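Local coordinates for cellulase (Clostridium cellulovorans, PDB 6UI3), which probably hydrolyses internal beta-1,4 linkages of cellulose and related plant polysaccharides, this chain being the broad-specificity glycoside hydrolase family 5 endoglucanase domain of a longer protein, at residues I150-H155 against Y197-D202; G113-A118 against N167-Y172; V267-F272 against M299-W304. One frame throughout, in Å; residues are numbered along the deposited sequence.

Contact 1. Residues I150-H155 against Y197-D202; sequences INQPRH and YCASSD. Unlike the reference sequence in segment 150-155: Q152 (reference Glu).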
loop_
_atom_site.group_PDB
_atom_site.type_symbol
_atom_site.label_atom_id
_atom_site.label_comp_id
_atom_site.label_asym_id
_atom_site.label_seq_id
_atom_site.Cartn_x
_atom_site.Cartn_y
_atom_site.Cartn_z
ATOM N N ILE A 150 -1.783 3.326 -8.296
ATOM C CA ILE A 150 -3.136 3.728 -7.893
ATOM C C ILE A 150 -3.529 2.787 -6.760
ATOM O O ILE A 150 -3.214 1.604 -6.808
ATOM C CB ILE A 150 -4.119 3.719 -9.084
ATOM C CG1 ILE A 150 -5.508 4.218 -8.664
ATOM C CG2 ILE A 150 -4.185 2.341 -9.741
ATOM C CD1 ILE A 150 -5.575 5.666 -8.183
ATOM N N ASN A 151 -4.216 3.289 -5.742
ATOM C CA ASN A 151 -4.502 2.504 -4.531
ATOM C C ASN A 151 -5.485 1.354 -4.782
ATOM O O ASN A 151 -5.092 0.183 -4.790
ATOM C CB ASN A 151 -5.003 3.468 -3.451
ATOM C CG ASN A 151 -5.527 2.757 -2.252
ATOM O OD1 ASN A 151 -4.829 1.893 -1.699
ATOM N ND2 ASN A 151 -6.737 3.074 -1.841
ATOM N N GLN A 152 -6.770 1.668 -4.952
ATOM C CA GLN A 152 -7.847 0.676 -5.075
ATOM C C GLN A 152 -8.720 1.032 -6.271
ATOM O O GLN A 152 -9.874 1.467 -6.131
ATOM C CB GLN A 152 -8.629 0.534 -3.768
ATOM C CG GLN A 152 -7.790 -0.240 -2.742
ATOM C CD GLN A 152 -8.373 -0.401 -1.367
ATOM O OE1 GLN A 152 -7.866 -1.191 -0.568
ATOM N NE2 GLN A 152 -9.410 0.330 -1.067
ATOM N N PRO A 153 -8.174 0.869 -7.476
ATOM C CA PRO A 153 -8.876 1.309 -8.689
ATOM C C PRO A 153 -10.151 0.519 -8.920
ATOM O O PRO A 153 -10.157 -0.713 -8.827
ATOM C CB PRO A 153 -7.862 1.026 -9.807
ATOM C CG PRO A 153 -7.010 -0.102 -9.255
ATOM C CD PRO A 153 -6.894 0.204 -7.784
ATOM N N ARG A 154 -11.219 1.222 -9.279
ATOM C CA ARG A 154 -12.506 0.559 -9.416
ATOM C C ARG A 154 -13.464 1.453 -10.187
ATOM O O ARG A 154 -13.172 2.614 -10.485
ATOM C CB ARG A 154 -13.082 0.207 -8.035
ATOM C CG ARG A 154 -13.343 1.407 -7.157
ATOM C CD ARG A 154 -13.769 0.938 -5.795
ATOM N NE ARG A 154 -14.111 1.949 -4.818
ATOM C CZ ARG A 154 -13.235 2.537 -4.016
ATOM N NH1 ARG A 154 -11.944 2.292 -4.124
ATOM N NH2 ARG A 154 -13.671 3.383 -3.096
ATOM N N HIS A 155 -14.632 0.899 -10.486
ATOM C CA HIS A 155 -15.777 1.657 -10.971
ATOM C C HIS A 155 -16.699 1.899 -9.784
ATOM O O HIS A 155 -17.267 0.949 -9.233
ATOM C CB HIS A 155 -16.502 0.867 -12.055
ATOM C CG HIS A 155 -17.846 1.418 -12.423
ATOM N ND1 HIS A 155 -18.008 2.496 -13.267
ATOM C CD2 HIS A 155 -19.093 1.041 -12.055
ATOM C CE1 HIS A 155 -19.296 2.753 -13.410
ATOM N NE2 HIS A 155 -19.977 1.884 -12.684
ATOM N N TYR A 197 -7.657 -4.993 -9.866
ATOM C CA TYR A 197 -8.872 -4.222 -9.615
ATOM C C TYR A 197 -9.194 -4.257 -8.124
ATOM O O TYR A 197 -9.229 -5.332 -7.518
ATOM C CB TYR A 197 -10.010 -4.827 -10.455
ATOM C CG TYR A 197 -11.334 -4.100 -10.370
ATOM C CD1 TYR A 197 -12.271 -4.461 -9.426
ATOM C CD2 TYR A 197 -11.669 -3.084 -11.256
ATOM C CE1 TYR A 197 -13.499 -3.804 -9.336
ATOM C CE2 TYR A 197 -12.891 -2.426 -11.171
ATOM C CZ TYR A 197 -13.797 -2.790 -10.217
ATOM O OH TYR A 197 -14.998 -2.108 -10.140
ATOM N N CYS A 198 -9.388 -3.082 -7.520
ATOM C CA CYS A 198 -9.585 -2.922 -6.082
ATOM C C CYS A 198 -8.411 -3.436 -5.252
ATOM O O CYS A 198 -8.561 -3.628 -4.036
ATOM C CB CYS A 198 -10.878 -3.574 -5.552
ATOM S SG CYS A 198 -12.397 -2.746 -6.054
ATOM N N ALA A 199 -7.255 -3.670 -5.869
ATOM C CA ALA A 199 -6.152 -4.398 -5.233
ATOM C C ALA A 199 -6.634 -5.720 -4.639
ATOM O O ALA A 199 -6.101 -6.226 -3.650
ATOM C CB ALA A 199 -5.393 -3.547 -4.206
ATOM N N SER A 200 -7.659 -6.310 -5.239
ATOM C CA SER A 200 -8.275 -7.510 -4.703
ATOM C C SER A 200 -7.483 -8.774 -5.020
ATOM O O SER A 200 -6.901 -8.933 -6.101
ATOM C CB SER A 200 -9.674 -7.659 -5.311
ATOM O OG SER A 200 -10.345 -8.788 -4.797
ATOM N N SER A 201 -7.534 -9.709 -4.072
ATOM C CA SER A 201 -7.030 -11.061 -4.243
ATOM C C SER A 201 -8.100 -12.055 -4.670
ATOM O O SER A 201 -7.795 -13.246 -4.801
ATOM C CB SER A 201 -6.351 -11.546 -2.955
ATOM O OG SER A 201 -7.279 -11.692 -1.895
ATOM N N ASP A 202 -9.346 -11.628 -4.874
ATOM C CA ASP A 202 -10.343 -12.563 -5.382
ATOM C C ASP A 202 -9.918 -13.010 -6.776
ATOM O O ASP A 202 -9.437 -12.209 -7.582
ATOM C CB ASP A 202 -11.742 -11.935 -5.474
ATOM C CG ASP A 202 -12.272 -11.424 -4.146
ATOM O OD1 ASP A 202 -12.121 -12.136 -3.136
ATOM O OD2 ASP A 202 -12.880 -10.321 -4.139
#
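Two irregular loops draw closest where the CA atoms of Q152 and C198 stand 4.1 Å apart, and one backbone bond ties them: C198 N gives its hydrogen to P153 O over 2.8 Å, in the plane of that carbonyl. Y197 makes the second link with its side chain. With CG anti to the backbone N (chi1 -177°), the ring swings back along the other loop, P153 O over one face, CE2 3.5 Å from R154 CA, and OH at the far end. There Y197 OH accepts an almost perfectly straight bond from H155 N, 3.0 Å long; D158 O is a further partner of the hydroxyl. These are the loops following strands 145-148 and 192-195 of a TIM barrel, and N151-Q152-P153 stands where family 5 enzymes carry Asn-Glu-Pro; Q152, Glu in the reference sequence, probably occupies the acid/base position. Its CG lies 3.7 Å from C198 O, and OE1 hydrogen-bonds to ND1 of H222. C198 SG meets R154 CB at 3.6 Å. R154 CG lies between backbone N and carbonyl carbon (chi1 62°), and the chain, extended from there to NE, brings NH1 to Q152 O at 3.0 Å on a carbonyl lone pair, while NH2 pairs with E157. A199 CB rests 3.8 Å from the backbone O of N151, whose side chain leads elsewhere, OD1 to R64 and ND2 to Q112.

Contact 2. Residues G113-A118 against N167-Y172; sequences GQFDEA and NVLNEY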
loop_
_atom_site.group_PDB
_atom_site.type_symbol
_atom_site.label_atom_id
_atom_site.label_comp_id
_atom_site.label_asym_id
_atom_site.label_seq_id
_atom_site.Cartn_x
_atom_site.Cartn_y
_atom_site.Cartn_z
ATOM N N GLY A 113 -12.144 5.992 -8.673
ATOM C CA GLY A 113 -13.432 5.342 -8.844
ATOM C C GLY A 113 -14.020 5.410 -10.236
ATOM O O GLY A 113 -15.221 5.198 -10.416
ATOM N N GLN A 114 -13.180 5.710 -11.225
ATOM C CA GLN A 114 -13.624 5.947 -12.597
ATOM C C GLN A 114 -12.930 5.017 -13.588
ATOM O O GLN A 114 -12.750 5.363 -14.760
ATOM C CB GLN A 114 -13.455 7.416 -12.970
ATOM C CG GLN A 114 -14.274 8.336 -12.053
ATOM C CD GLN A 114 -14.151 9.781 -12.447
ATOM O OE1 GLN A 114 -13.055 10.306 -12.581
ATOM N NE2 GLN A 114 -15.288 10.426 -12.662
ATOM N N PHE A 115 -12.608 3.797 -13.150
ATOM C CA PHE A 115 -11.957 2.799 -14.007
ATOM C C PHE A 115 -12.999 2.075 -14.849
ATOM O O PHE A 115 -13.377 0.929 -14.599
ATOM C CB PHE A 115 -11.080 1.862 -13.176
ATOM C CG PHE A 115 -9.724 2.462 -12.881
ATOM C CD1 PHE A 115 -9.580 3.478 -11.942
ATOM C CD2 PHE A 115 -8.597 2.062 -13.596
ATOM C CE1 PHE A 115 -8.349 4.089 -11.725
ATOM C CE2 PHE A 115 -7.368 2.658 -13.379
ATOM C CZ PHE A 115 -7.232 3.656 -12.443
ATOM N N ASP A 116 -13.455 2.778 -15.885
ATOM C CA ASP A 116 -14.451 2.293 -16.830
ATOM C C ASP A 116 -14.174 2.928 -18.191
ATOM O O ASP A 116 -13.426 3.895 -18.306
ATOM C CB ASP A 116 -15.882 2.553 -16.322
ATOM C CG ASP A 116 -16.095 3.993 -15.872
ATOM O OD1 ASP A 116 -15.872 4.890 -16.696
ATOM O OD2 ASP A 116 -16.454 4.224 -14.688
ATOM N N GLU A 117 -14.792 2.377 -19.235
ATOM C CA GLU A 117 -14.524 2.903 -20.575
ATOM C C GLU A 117 -14.964 4.351 -20.725
ATOM O O GLU A 117 -14.327 5.119 -21.454
ATOM C CB GLU A 117 -15.197 2.046 -21.641
ATOM C CG GLU A 117 -14.438 0.770 -21.964
ATOM C CD GLU A 117 -13.106 1.033 -22.647
ATOM O OE1 GLU A 117 -13.009 2.018 -23.409
ATOM O OE2 GLU A 117 -12.162 0.247 -22.436
ATOM N N ALA A 118 -16.056 4.739 -20.066
ATOM C CA ALA A 118 -16.544 6.109 -20.166
ATOM C C ALA A 118 -15.507 7.133 -19.712
ATOM O O ALA A 118 -15.500 8.261 -20.209
ATOM C CB ALA A 118 -17.830 6.260 -19.352
ATOM N N ASN A 167 -9.933 -4.406 -17.862
ATOM C CA ASN A 167 -9.127 -4.033 -19.021
ATOM C C ASN A 167 -8.726 -2.564 -18.973
ATOM O O ASN A 167 -7.612 -2.213 -19.363
ATOM C CB ASN A 167 -9.863 -4.324 -20.330
ATOM C CG ASN A 167 -9.121 -3.776 -21.536
ATOM O OD1 ASN A 167 -8.048 -4.269 -21.888
ATOM N ND2 ASN A 167 -9.677 -2.741 -22.164
ATOM N N VAL A 168 -9.625 -1.689 -18.505
ATOM C CA VAL A 168 -9.265 -0.278 -18.351
ATOM C C VAL A 168 -8.077 -0.141 -17.405
ATOM O O VAL A 168 -7.127 0.595 -17.683
ATOM C CB VAL A 168 -10.471 0.553 -17.877
ATOM C CG1 VAL A 168 -10.044 1.961 -17.492
ATOM C CG2 VAL A 168 -11.511 0.635 -18.958
ATOM N N LEU A 169 -8.113 -0.857 -16.274
ATOM C CA LEU A 169 -6.986 -0.815 -15.346
ATOM C C LEU A 169 -5.709 -1.339 -15.994
ATOM O O LEU A 169 -4.625 -0.778 -15.790
ATOM C CB LEU A 169 -7.319 -1.606 -14.085
ATOM C CG LEU A 169 -6.165 -1.792 -13.096
ATOM C CD1 LEU A 169 -5.596 -0.470 -12.640
ATOM C CD2 LEU A 169 -6.644 -2.618 -11.901
ATOM N N ASN A 170 -5.808 -2.421 -16.772
ATOM C CA ASN A 170 -4.620 -2.941 -17.447
ATOM C C ASN A 170 -4.012 -1.882 -18.359
ATOM O O ASN A 170 -2.788 -1.733 -18.417
ATOM C CB ASN A 170 -4.953 -4.210 -18.228
ATOM C CG ASN A 170 -5.256 -5.389 -17.322
ATOM O OD1 ASN A 170 -4.813 -5.453 -16.172
ATOM N ND2 ASN A 170 -6.022 -6.328 -17.839
ATOM N N GLU A 171 -4.853 -1.121 -19.068
ATOM C CA GLU A 171 -4.340 -0.061 -19.938
ATOM C C GLU A 171 -3.730 1.080 -19.129
ATOM O O GLU A 171 -2.694 1.636 -19.513
ATOM C CB GLU A 171 -5.448 0.457 -20.851
ATOM C CG GLU A 171 -5.962 -0.568 -21.850
ATOM C CD GLU A 171 -6.931 0.037 -22.849
ATOM O OE1 GLU A 171 -6.676 1.169 -23.299
ATOM O OE2 GLU A 171 -7.944 -0.617 -23.174
ATOM N N TYR A 172 -4.344 1.435 -17.997
ATOM C CA TYR A 172 -3.776 2.452 -17.112
ATOM C C TYR A 172 -2.386 2.048 -16.642
ATOM O O TYR A 172 -1.419 2.801 -16.790
ATOM C CB TYR A 172 -4.716 2.670 -15.920
ATOM C CG TYR A 172 -4.181 3.583 -14.835
ATOM C CD1 TYR A 172 -4.428 4.948 -14.869
ATOM C CD2 TYR A 172 -3.440 3.087 -13.779
ATOM C CE1 TYR A 172 -3.955 5.789 -13.878
ATOM C CE2 TYR A 172 -2.961 3.922 -12.777
ATOM C CZ TYR A 172 -3.224 5.275 -12.833
ATOM O OH TYR A 172 -2.761 6.149 -11.851
HETATM O O HOH W 1 -12.338 -2.075 -21.359
#
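F115 is the main bump here, and the hollow it fills lies on helix 163-182, between L169 and Y172, three residues apart on neighbouring turns. Its CG is anti to the carbonyl carbon (chi1 -82°), which lays the ring across the helix with its CD2-CE2 side leading. CD2 slides over the backbone to 3.7 Å from L169 CA, and CE2 sits 3.7 Å from L169 CD1 on one flank of the hollow. The other flank is the Y172 ring: F115 drives its edge at that face in a T-shaped pair, centroids 5.1 Å apart and planes at 73°, with CZ standing over the middle of the tyrosine ring. Y172 OH hydrogen-bonds to T149 O. V168 is the answering bump from the helix. It points at the loop, and its two methyls lie along the backbone of D116, CG1 by the F115-D116 peptide and CG2 3.6 Å from D116 C. The loop bends here in an inverse gamma turn centred on F115, closed by a weak bond from D116 N to Q114 O. In the TIM barrel this places the loop after strand 101-105 against the helix that follows strand 145-148, with I123 of helix 120-137 also packing on F115 and V168. E117, bent at chi2, curls back so that OE2 covers V168 CG2. A water bridges the edge of the contact, giving a proton to E117 OE2 at 2.6 Å and accepting from N167 ND2, which also donates to E171 OE2. The E117 and E171 carboxylates, 4.4 Å apart at their OE2 atoms, both pair with K120, which should offset their repulsion.

Contact 3. Residues V267-F272 against M299-W304; sequences VIIGQF and MPCLWW. Unlike the reference sequence in segment 267-272: Q271 (reference Glu).
Strands 267-272 and 301-305, joined through helix 280-296, form a beta-alpha-beta unit: the last two staves of the TIM barrel, running parallel with their short axes crossing at -33°. I269 N bonds to P300 O and L302 N returns to I269 O, both nearly along the C=O axis; F272 N then takes L302 O from above the carbonyl plane, and W304 N takes F272 O at 2.9 Å. The register slips by one residue between I269 and F272, a beta bulge that includes G270 and Q271. I269 and C301 share the face turned to helix 280-296. F272 joins them there: its CG sits in the crowded position between backbone N and carbonyl carbon, which brings CE1 within 3.6 Å of C301 CB. C301 SG makes a sulfur-aromatic contact with the F272 ring, 4.9 Å from its centroid. W303 turns the edge of its six-membered ring to the F272 face, planes at 80°. At the N-terminal end of strand 267-272, V267 and M299 run side by side, V267 CB 3.9 Å from M299 SD. Q271, Glu in the reference sequence, lies at the C-terminal end of the strand and probably occupies the position of the family 5 nucleophile; its chain is extended, with OE1 bonded to R64. Its carboxamide lies alongside W304, inclined 33° to the indole plane, with Q271 CD 3.5 Å from W304 CE3.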
loop_
_atom_site.group_PDB
_atom_site.type_symbol
_atom_site.label_atom_id
_atom_site.label_comp_id
_atom_site.label_asym_id
_atom_site.label_seq_id
_atom_site.Cartn_x
_atom_site.Cartn_y
_atom_site.Cartn_z
ATOM N N VAL A 267 4.880 -10.276 -5.301
ATOM C CA VAL A 267 3.634 -9.717 -4.777
ATOM C C VAL A 267 3.923 -9.046 -3.440
ATOM O O VAL A 267 4.635 -9.602 -2.595
ATOM C CB VAL A 267 2.564 -10.821 -4.605
ATOM C CG1 VAL A 267 1.287 -10.269 -4.006
ATOM C CG2 VAL A 267 2.267 -11.508 -5.937
ATOM N N ILE A 268 3.355 -7.857 -3.245
ATOM C CA ILE A 268 3.400 -7.135 -1.973
ATOM C C ILE A 268 1.978 -7.055 -1.436
ATOM O O ILE A 268 1.067 -6.624 -2.152
ATOM C CB ILE A 268 3.993 -5.729 -2.168
ATOM C CG1 ILE A 268 5.469 -5.823 -2.570
ATOM C CG2 ILE A 268 3.844 -4.903 -0.914
ATOM C CD1 ILE A 268 6.022 -4.568 -3.211
ATOM N N ILE A 269 1.784 -7.473 -0.189
ATOM C CA ILE A 269 0.516 -7.247 0.508
ATOM C C ILE A 269 0.580 -5.829 1.075
ATOM O O ILE A 269 1.015 -5.598 2.218
ATOM C CB ILE A 269 0.231 -8.315 1.572
ATOM C CG1 ILE A 269 0.307 -9.726 0.981
ATOM C CG2 ILE A 269 -1.128 -8.060 2.215
ATOM C CD1 ILE A 269 -0.660 -10.016 -0.114
ATOM N N GLY A 270 0.171 -4.871 0.250
ATOM C CA GLY A 270 0.300 -3.471 0.589
ATOM C C GLY A 270 -0.614 -3.018 1.704
ATOM O O GLY A 270 -0.347 -1.965 2.311
ATOM N N GLN A 271 -1.691 -3.771 1.975
ATOM C CA GLN A 271 -2.545 -3.532 3.132
ATOM C C GLN A 271 -3.093 -4.852 3.645
ATOM O O GLN A 271 -3.608 -5.653 2.860
ATOM C CB GLN A 271 -3.769 -2.651 2.821
ATOM C CG GLN A 271 -3.426 -1.271 2.274
ATOM C CD GLN A 271 -4.631 -0.395 1.973
ATOM O OE1 GLN A 271 -4.523 0.616 1.285
ATOM N NE2 GLN A 271 -5.762 -0.771 2.489
ATOM N N PHE A 272 -3.045 -5.031 4.965
ATOM C CA PHE A 272 -3.817 -6.045 5.671
ATOM C C PHE A 272 -3.956 -5.556 7.107
ATOM O O PHE A 272 -3.251 -4.639 7.540
ATOM C CB PHE A 272 -3.156 -7.434 5.641
ATOM C CG PHE A 272 -2.151 -7.660 6.752
ATOM C CD1 PHE A 272 -0.984 -6.931 6.815
ATOM C CD2 PHE A 272 -2.369 -8.621 7.735
ATOM C CE1 PHE A 272 -0.083 -7.123 7.845
ATOM C CE2 PHE A 272 -1.455 -8.821 8.748
ATOM C CZ PHE A 272 -0.324 -8.079 8.797
ATOM N N MET A 299 6.135 -12.602 0.241
ATOM C CA MET A 299 5.289 -11.427 0.141
ATOM C C MET A 299 5.381 -10.582 1.400
ATOM O O MET A 299 4.911 -11.023 2.466
ATOM C CB MET A 299 3.845 -11.857 -0.107
ATOM C CG MET A 299 3.731 -12.760 -1.314
ATOM S SD MET A 299 2.067 -13.340 -1.631
ATOM C CE MET A 299 2.306 -14.501 -2.950
ATOM N N PRO A 300 5.937 -9.377 1.338
ATOM C CA PRO A 300 5.910 -8.509 2.518
ATOM C C PRO A 300 4.487 -8.079 2.830
ATOM O O PRO A 300 3.646 -7.925 1.935
ATOM C CB PRO A 300 6.774 -7.305 2.121
ATOM C CG PRO A 300 7.105 -7.460 0.724
ATOM C CD PRO A 300 6.633 -8.764 0.195
ATOM N N CYS A 301 4.216 -7.903 4.128
ATOM C CA CYS A 301 2.907 -7.518 4.638
ATOM C C CYS A 301 2.989 -6.162 5.323
ATOM O O CYS A 301 3.856 -5.942 6.170
ATOM C CB CYS A 301 2.391 -8.542 5.646
ATOM S SG CYS A 301 2.104 -10.177 4.946
ATOM N N LEU A 302 2.093 -5.260 4.948
ATOM C CA LEU A 302 2.053 -3.911 5.496
ATOM C C LEU A 302 0.739 -3.701 6.238
ATOM O O LEU A 302 -0.324 -3.646 5.617
ATOM C CB LEU A 302 2.199 -2.890 4.369
ATOM C CG LEU A 302 3.551 -2.776 3.674
ATOM C CD1 LEU A 302 4.044 -3.971 2.979
ATOM C CD2 LEU A 302 3.484 -1.629 2.665
ATOM N N TRP A 303 0.803 -3.579 7.560
ATOM C CA TRP A 303 -0.391 -3.370 8.374
ATOM C C TRP A 303 -0.986 -1.989 8.111
ATOM O O TRP A 303 -0.267 -0.993 8.035
ATOM C CB TRP A 303 -0.026 -3.516 9.860
ATOM C CG TRP A 303 -1.203 -3.364 10.812
ATOM C CD1 TRP A 303 -1.769 -2.197 11.210
ATOM C CD2 TRP A 303 -1.919 -4.402 11.495
ATOM N NE1 TRP A 303 -2.809 -2.443 12.064
ATOM C CE2 TRP A 303 -2.915 -3.784 12.275
ATOM C CE3 TRP A 303 -1.821 -5.789 11.517
ATOM C CZ2 TRP A 303 -3.795 -4.505 13.067
ATOM C CZ3 TRP A 303 -2.688 -6.501 12.320
ATOM C CH2 TRP A 303 -3.652 -5.852 13.091
ATOM N N TRP A 304 -2.314 -1.936 7.995
ATOM C CA TRP A 304 -3.031 -0.659 7.851
ATOM C C TRP A 304 -3.278 -0.043 9.223
ATOM O O TRP A 304 -4.152 -0.494 9.960
ATOM C CB TRP A 304 -4.366 -0.848 7.128
ATOM C CG TRP A 304 -5.089 0.462 6.958
ATOM C CD1 TRP A 304 -6.085 0.965 7.746
ATOM C CD2 TRP A 304 -4.845 1.438 5.948
ATOM N NE1 TRP A 304 -6.466 2.209 7.292
ATOM C CE2 TRP A 304 -5.726 2.518 6.178
ATOM C CE3 TRP A 304 -3.969 1.509 4.862
ATOM C CZ2 TRP A 304 -5.744 3.638 5.368
ATOM C CZ3 TRP A 304 -3.997 2.616 4.062
ATOM C CH2 TRP A 304 -4.876 3.663 4.309
#

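How the contacts relate
All three contacts belong to one eight-stranded TIM barrel. Contacts 1 and 2 lie on the same side of the chain's centre, their centres about 11 Å apart, and their segments alternate along the chain, tying the loops after strands 101-105, 145-148 and 192-195 and helix 163-182 together. They meet directly: H155 ND1 lies 2.7 Å from D116 OD2 and R154 O 3.0 Å from F115 N, both probable hydrogen bonds. Contact 3 comes later, its centre about 14 Å from contact 1's and 24 Å from contact 2's. Contacts 1 and 3 bring Q152 and Q271, both Glu in the reference sequence, side by side without a hydrogen bond, consistent with the two catalytic glutamate positions of family 5; contact 2 packs farther out.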